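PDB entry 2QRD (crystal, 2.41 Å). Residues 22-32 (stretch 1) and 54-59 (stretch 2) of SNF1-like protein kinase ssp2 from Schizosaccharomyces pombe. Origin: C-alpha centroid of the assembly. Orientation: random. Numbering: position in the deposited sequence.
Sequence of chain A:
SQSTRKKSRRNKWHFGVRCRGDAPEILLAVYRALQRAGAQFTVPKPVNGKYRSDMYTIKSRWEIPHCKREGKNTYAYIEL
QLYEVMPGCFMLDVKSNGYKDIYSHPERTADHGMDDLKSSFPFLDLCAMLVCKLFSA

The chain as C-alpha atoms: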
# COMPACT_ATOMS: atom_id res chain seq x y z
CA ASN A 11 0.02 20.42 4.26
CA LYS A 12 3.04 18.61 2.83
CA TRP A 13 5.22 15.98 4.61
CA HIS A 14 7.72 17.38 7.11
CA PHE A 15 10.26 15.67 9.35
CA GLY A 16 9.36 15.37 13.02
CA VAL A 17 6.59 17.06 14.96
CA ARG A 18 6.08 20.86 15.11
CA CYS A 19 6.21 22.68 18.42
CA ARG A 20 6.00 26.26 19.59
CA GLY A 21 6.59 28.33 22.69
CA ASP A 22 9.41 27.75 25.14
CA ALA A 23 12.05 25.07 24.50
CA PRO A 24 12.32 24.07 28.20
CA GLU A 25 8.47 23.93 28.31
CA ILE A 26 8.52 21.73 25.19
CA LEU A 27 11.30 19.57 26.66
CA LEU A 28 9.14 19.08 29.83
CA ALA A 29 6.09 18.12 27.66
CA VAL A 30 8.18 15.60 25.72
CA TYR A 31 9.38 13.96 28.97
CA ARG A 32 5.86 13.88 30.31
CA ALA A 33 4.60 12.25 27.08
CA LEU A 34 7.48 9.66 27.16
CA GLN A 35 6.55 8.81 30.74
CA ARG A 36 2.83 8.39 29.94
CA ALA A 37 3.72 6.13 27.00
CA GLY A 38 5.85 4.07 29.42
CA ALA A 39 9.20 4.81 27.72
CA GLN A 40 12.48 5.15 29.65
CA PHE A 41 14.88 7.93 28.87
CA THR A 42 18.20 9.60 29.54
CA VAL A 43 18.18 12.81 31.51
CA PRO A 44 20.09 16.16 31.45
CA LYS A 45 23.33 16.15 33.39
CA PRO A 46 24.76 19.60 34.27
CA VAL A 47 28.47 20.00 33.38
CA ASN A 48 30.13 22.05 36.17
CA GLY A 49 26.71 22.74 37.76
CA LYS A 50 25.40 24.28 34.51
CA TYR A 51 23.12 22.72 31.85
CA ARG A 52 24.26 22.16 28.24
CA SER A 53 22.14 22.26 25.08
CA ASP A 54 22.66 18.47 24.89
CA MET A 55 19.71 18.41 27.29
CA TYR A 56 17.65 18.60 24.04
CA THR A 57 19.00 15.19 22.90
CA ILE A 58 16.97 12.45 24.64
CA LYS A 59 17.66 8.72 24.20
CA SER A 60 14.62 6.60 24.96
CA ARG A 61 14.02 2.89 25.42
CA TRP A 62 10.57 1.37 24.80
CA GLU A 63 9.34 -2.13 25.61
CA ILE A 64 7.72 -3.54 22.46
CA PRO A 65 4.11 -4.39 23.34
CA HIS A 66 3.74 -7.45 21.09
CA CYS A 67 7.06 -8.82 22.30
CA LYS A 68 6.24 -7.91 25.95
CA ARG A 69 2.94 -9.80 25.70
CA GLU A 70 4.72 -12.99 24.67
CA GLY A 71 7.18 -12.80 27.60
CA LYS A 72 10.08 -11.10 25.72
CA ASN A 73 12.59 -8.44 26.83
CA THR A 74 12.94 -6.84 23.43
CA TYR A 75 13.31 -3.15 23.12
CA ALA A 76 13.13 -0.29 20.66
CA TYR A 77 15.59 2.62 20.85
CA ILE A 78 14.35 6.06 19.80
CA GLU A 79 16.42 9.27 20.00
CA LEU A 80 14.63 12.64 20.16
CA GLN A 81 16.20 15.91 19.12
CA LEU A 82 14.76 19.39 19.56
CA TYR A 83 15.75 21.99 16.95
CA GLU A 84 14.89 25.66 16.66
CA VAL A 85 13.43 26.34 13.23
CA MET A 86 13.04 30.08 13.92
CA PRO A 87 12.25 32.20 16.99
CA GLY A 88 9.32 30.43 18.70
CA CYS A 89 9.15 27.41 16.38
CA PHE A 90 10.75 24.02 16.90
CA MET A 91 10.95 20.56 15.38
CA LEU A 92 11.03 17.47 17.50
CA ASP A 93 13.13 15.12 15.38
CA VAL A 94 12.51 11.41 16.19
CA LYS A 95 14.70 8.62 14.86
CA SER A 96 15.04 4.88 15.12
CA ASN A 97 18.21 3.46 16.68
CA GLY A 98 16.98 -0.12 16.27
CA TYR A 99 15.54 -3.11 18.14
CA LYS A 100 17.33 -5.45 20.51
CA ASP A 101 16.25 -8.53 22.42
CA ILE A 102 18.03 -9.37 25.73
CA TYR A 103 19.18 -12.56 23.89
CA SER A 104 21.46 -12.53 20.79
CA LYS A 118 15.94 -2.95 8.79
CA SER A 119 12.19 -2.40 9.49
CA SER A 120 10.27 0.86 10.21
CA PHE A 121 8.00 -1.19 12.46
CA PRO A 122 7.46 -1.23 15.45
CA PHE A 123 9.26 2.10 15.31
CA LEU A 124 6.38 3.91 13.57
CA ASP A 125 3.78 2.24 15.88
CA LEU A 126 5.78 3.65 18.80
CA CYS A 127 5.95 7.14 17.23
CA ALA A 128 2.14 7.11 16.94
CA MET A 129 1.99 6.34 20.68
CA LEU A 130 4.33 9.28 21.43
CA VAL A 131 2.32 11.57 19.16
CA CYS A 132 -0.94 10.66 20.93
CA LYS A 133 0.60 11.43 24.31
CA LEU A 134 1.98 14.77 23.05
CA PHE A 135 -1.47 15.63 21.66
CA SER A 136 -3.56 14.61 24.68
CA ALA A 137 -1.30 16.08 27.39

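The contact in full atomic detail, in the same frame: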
# COMPACT_ATOMS: atom_id res chain seq x y z
N ASP A 22 8.14 27.78 24.44
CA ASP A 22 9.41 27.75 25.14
C ASP A 22 10.04 26.38 25.01
O ASP A 22 9.36 25.37 25.20
CB ASP A 22 9.17 28.04 26.61
CG ASP A 22 9.98 29.21 27.10
OD1 ASP A 22 9.60 30.37 26.77
OD2 ASP A 22 10.98 28.97 27.81
N ALA A 23 11.33 26.34 24.71
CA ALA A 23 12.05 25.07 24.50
C ALA A 23 12.16 24.21 25.78
O ALA A 23 11.99 22.99 25.69
CB ALA A 23 13.41 25.31 23.87
N PRO A 24 12.43 24.83 26.96
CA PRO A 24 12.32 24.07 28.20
C PRO A 24 10.87 23.62 28.53
O PRO A 24 10.70 22.55 29.13
CB PRO A 24 12.85 25.04 29.26
CG PRO A 24 13.63 26.04 28.49
CD PRO A 24 12.87 26.21 27.24
N GLU A 25 9.86 24.39 28.14
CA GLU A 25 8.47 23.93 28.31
C GLU A 25 8.12 22.75 27.38
O GLU A 25 7.38 21.84 27.77
CB GLU A 25 7.46 25.08 28.16
CG GLU A 25 7.43 26.03 29.37
CD GLU A 25 6.62 27.31 29.11
OE1 GLU A 25 5.78 27.30 28.16
OE2 GLU A 25 6.82 28.32 29.85
N ILE A 26 8.65 22.80 26.16
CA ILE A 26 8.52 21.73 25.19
C ILE A 26 9.28 20.49 25.67
O ILE A 26 8.76 19.38 25.60
CB ILE A 26 9.04 22.17 23.78
CG1 ILE A 26 8.16 23.27 23.19
CG2 ILE A 26 9.07 20.98 22.82
CD1 ILE A 26 8.83 24.01 22.03
N LEU A 27 10.51 20.68 26.14
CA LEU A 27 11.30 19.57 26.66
C LEU A 27 10.54 18.85 27.79
O LEU A 27 10.38 17.63 27.73
CB LEU A 27 12.71 20.03 27.08
CG LEU A 27 13.72 18.94 27.47
CD1 LEU A 27 13.92 17.91 26.34
CD2 LEU A 27 15.06 19.54 27.93
N LEU A 28 10.06 19.60 28.80
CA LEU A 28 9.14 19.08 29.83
C LEU A 28 7.96 18.26 29.28
O LEU A 28 7.69 17.18 29.79
CB LEU A 28 8.59 20.23 30.71
CG LEU A 28 7.59 19.93 31.84
CD1 LEU A 28 8.20 19.06 32.93
CD2 LEU A 28 7.01 21.21 32.46
N ALA A 29 7.25 18.79 28.28
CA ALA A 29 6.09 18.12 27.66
C ALA A 29 6.46 16.80 26.98
O ALA A 29 5.74 15.82 27.08
CB ALA A 29 5.39 19.05 26.67
N VAL A 30 7.61 16.80 26.31
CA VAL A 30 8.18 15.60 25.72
C VAL A 30 8.48 14.52 26.77
O VAL A 30 8.15 13.33 26.55
CB VAL A 30 9.47 15.91 24.90
CG1 VAL A 30 10.10 14.63 24.40
CG2 VAL A 30 9.16 16.84 23.75
N TYR A 31 9.06 14.91 27.90
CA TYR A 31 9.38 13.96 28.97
C TYR A 31 8.13 13.42 29.62
O TYR A 31 8.05 12.26 30.00
CB TYR A 31 10.26 14.61 30.04
CG TYR A 31 11.75 14.50 29.80
CD1 TYR A 31 12.53 15.64 29.67
CD2 TYR A 31 12.38 13.25 29.71
CE1 TYR A 31 13.93 15.54 29.47
CE2 TYR A 31 13.77 13.15 29.49
CZ TYR A 31 14.53 14.30 29.39
OH TYR A 31 15.89 14.22 29.17
N ARG A 32 7.14 14.29 29.75
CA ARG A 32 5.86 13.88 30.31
C ARG A 32 5.14 12.88 29.40
O ARG A 32 4.64 11.86 29.87
CB ARG A 32 5.00 15.10 30.66
CG ARG A 32 5.40 15.74 31.98
CD ARG A 32 4.57 16.97 32.32
NE ARG A 32 4.75 17.37 33.72
CZ ARG A 32 4.55 18.60 34.20
NH1 ARG A 32 4.19 19.57 33.37
NH2 ARG A 32 4.74 18.86 35.50
N ASP A 54 22.83 19.91 25.13
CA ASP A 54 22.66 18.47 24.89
C ASP A 54 21.48 17.91 25.68
O ASP A 54 21.00 16.81 25.41
CB ASP A 54 23.96 17.67 25.11
CG ASP A 54 24.44 17.67 26.57
OD1 ASP A 54 25.56 17.17 26.78
OD2 ASP A 54 23.73 18.14 27.51
N MET A 55 20.98 18.70 26.62
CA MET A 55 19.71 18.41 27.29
C MET A 55 18.55 18.21 26.30
O MET A 55 17.57 17.55 26.64
CB MET A 55 19.40 19.45 28.39
CG MET A 55 18.78 20.78 27.93
SD MET A 55 18.47 21.85 29.34
CE MET A 55 17.04 22.80 28.85
N TYR A 56 18.68 18.74 25.09
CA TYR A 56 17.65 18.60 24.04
C TYR A 56 17.79 17.34 23.17
O TYR A 56 17.00 17.11 22.28
CB TYR A 56 17.56 19.86 23.17
CG TYR A 56 17.13 21.07 23.95
CD1 TYR A 56 18.04 22.07 24.26
CD2 TYR A 56 15.82 21.21 24.41
CE1 TYR A 56 17.66 23.17 25.01
CE2 TYR A 56 15.42 22.33 25.16
CZ TYR A 56 16.34 23.31 25.44
OH TYR A 56 15.97 24.43 26.18
N THR A 57 18.82 16.54 23.45
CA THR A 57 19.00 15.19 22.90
C THR A 57 18.59 14.18 23.99
O THR A 57 19.23 14.10 25.06
CB THR A 57 20.48 14.97 22.51
OG1 THR A 57 20.91 16.02 21.65
CG2 THR A 57 20.69 13.63 21.80
N ILE A 58 17.50 13.46 23.72
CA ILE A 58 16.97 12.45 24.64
C ILE A 58 17.10 11.07 23.96
O ILE A 58 16.64 10.90 22.82
CB ILE A 58 15.46 12.69 24.99
CG1 ILE A 58 15.26 14.09 25.60
CG2 ILE A 58 14.88 11.56 25.86
CD1 ILE A 58 13.79 14.64 25.52
N LYS A 59 17.72 10.10 24.66
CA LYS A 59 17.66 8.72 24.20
C LYS A 59 16.59 7.95 24.98
O LYS A 59 16.55 7.99 26.20
CB LYS A 59 19.04 8.03 24.25
CG LYS A 59 20.05 8.66 23.30
CD LYS A 59 21.06 7.69 22.81
CE LYS A 59 22.26 8.43 22.17
NZ LYS A 59 23.00 7.62 21.13
O HOH W 1 17.97 15.38 28.19

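What holds the centre of this contact together? Leu-27 on the helix and Ile-58 on the strand both point their CA-to-CB bonds toward the opposing stretch, and their tips meet closely, Leu-27 CD1 lying 3.4 Å from Ile-58 CD1. About one turn further along the helix, Val-30 adds to the same surface: Val-30 CG1 sits 3.9 Å from Ile-58 CD1, so that methyl packs against both Leu-27 and Val-30.

How does Tyr-31 join this apolar cluster? Its CA-to-CB bond points sideways, but the ring reaches nearer, and Ile-58 CD1 lies over one face, 4.1 Å from the centroid of the Tyr-31 ring and 18° off the normal, a CH-pi contact.

What does the first turn of the helix pack against? Tyr-56 brings its ring edge to the backbone there, with CE2 3.5 Å from Ala-23 O, while Ala-23 CB lies 3.8 Å from Tyr-56 CE2. Ala-23 O is already engaged within the helix, accepting from Leu-27 N at 2.8 Å. Leu-27 CD2 extends the packing, 3.9 Å from both Tyr-56 CE2 and Met-55 CE.

Where does polarity enter? No direct hydrogen bond crosses the contact; a water bridges it instead, 2.6 Å from Tyr-31 OH and donating to Met-55 O at 2.7 Å.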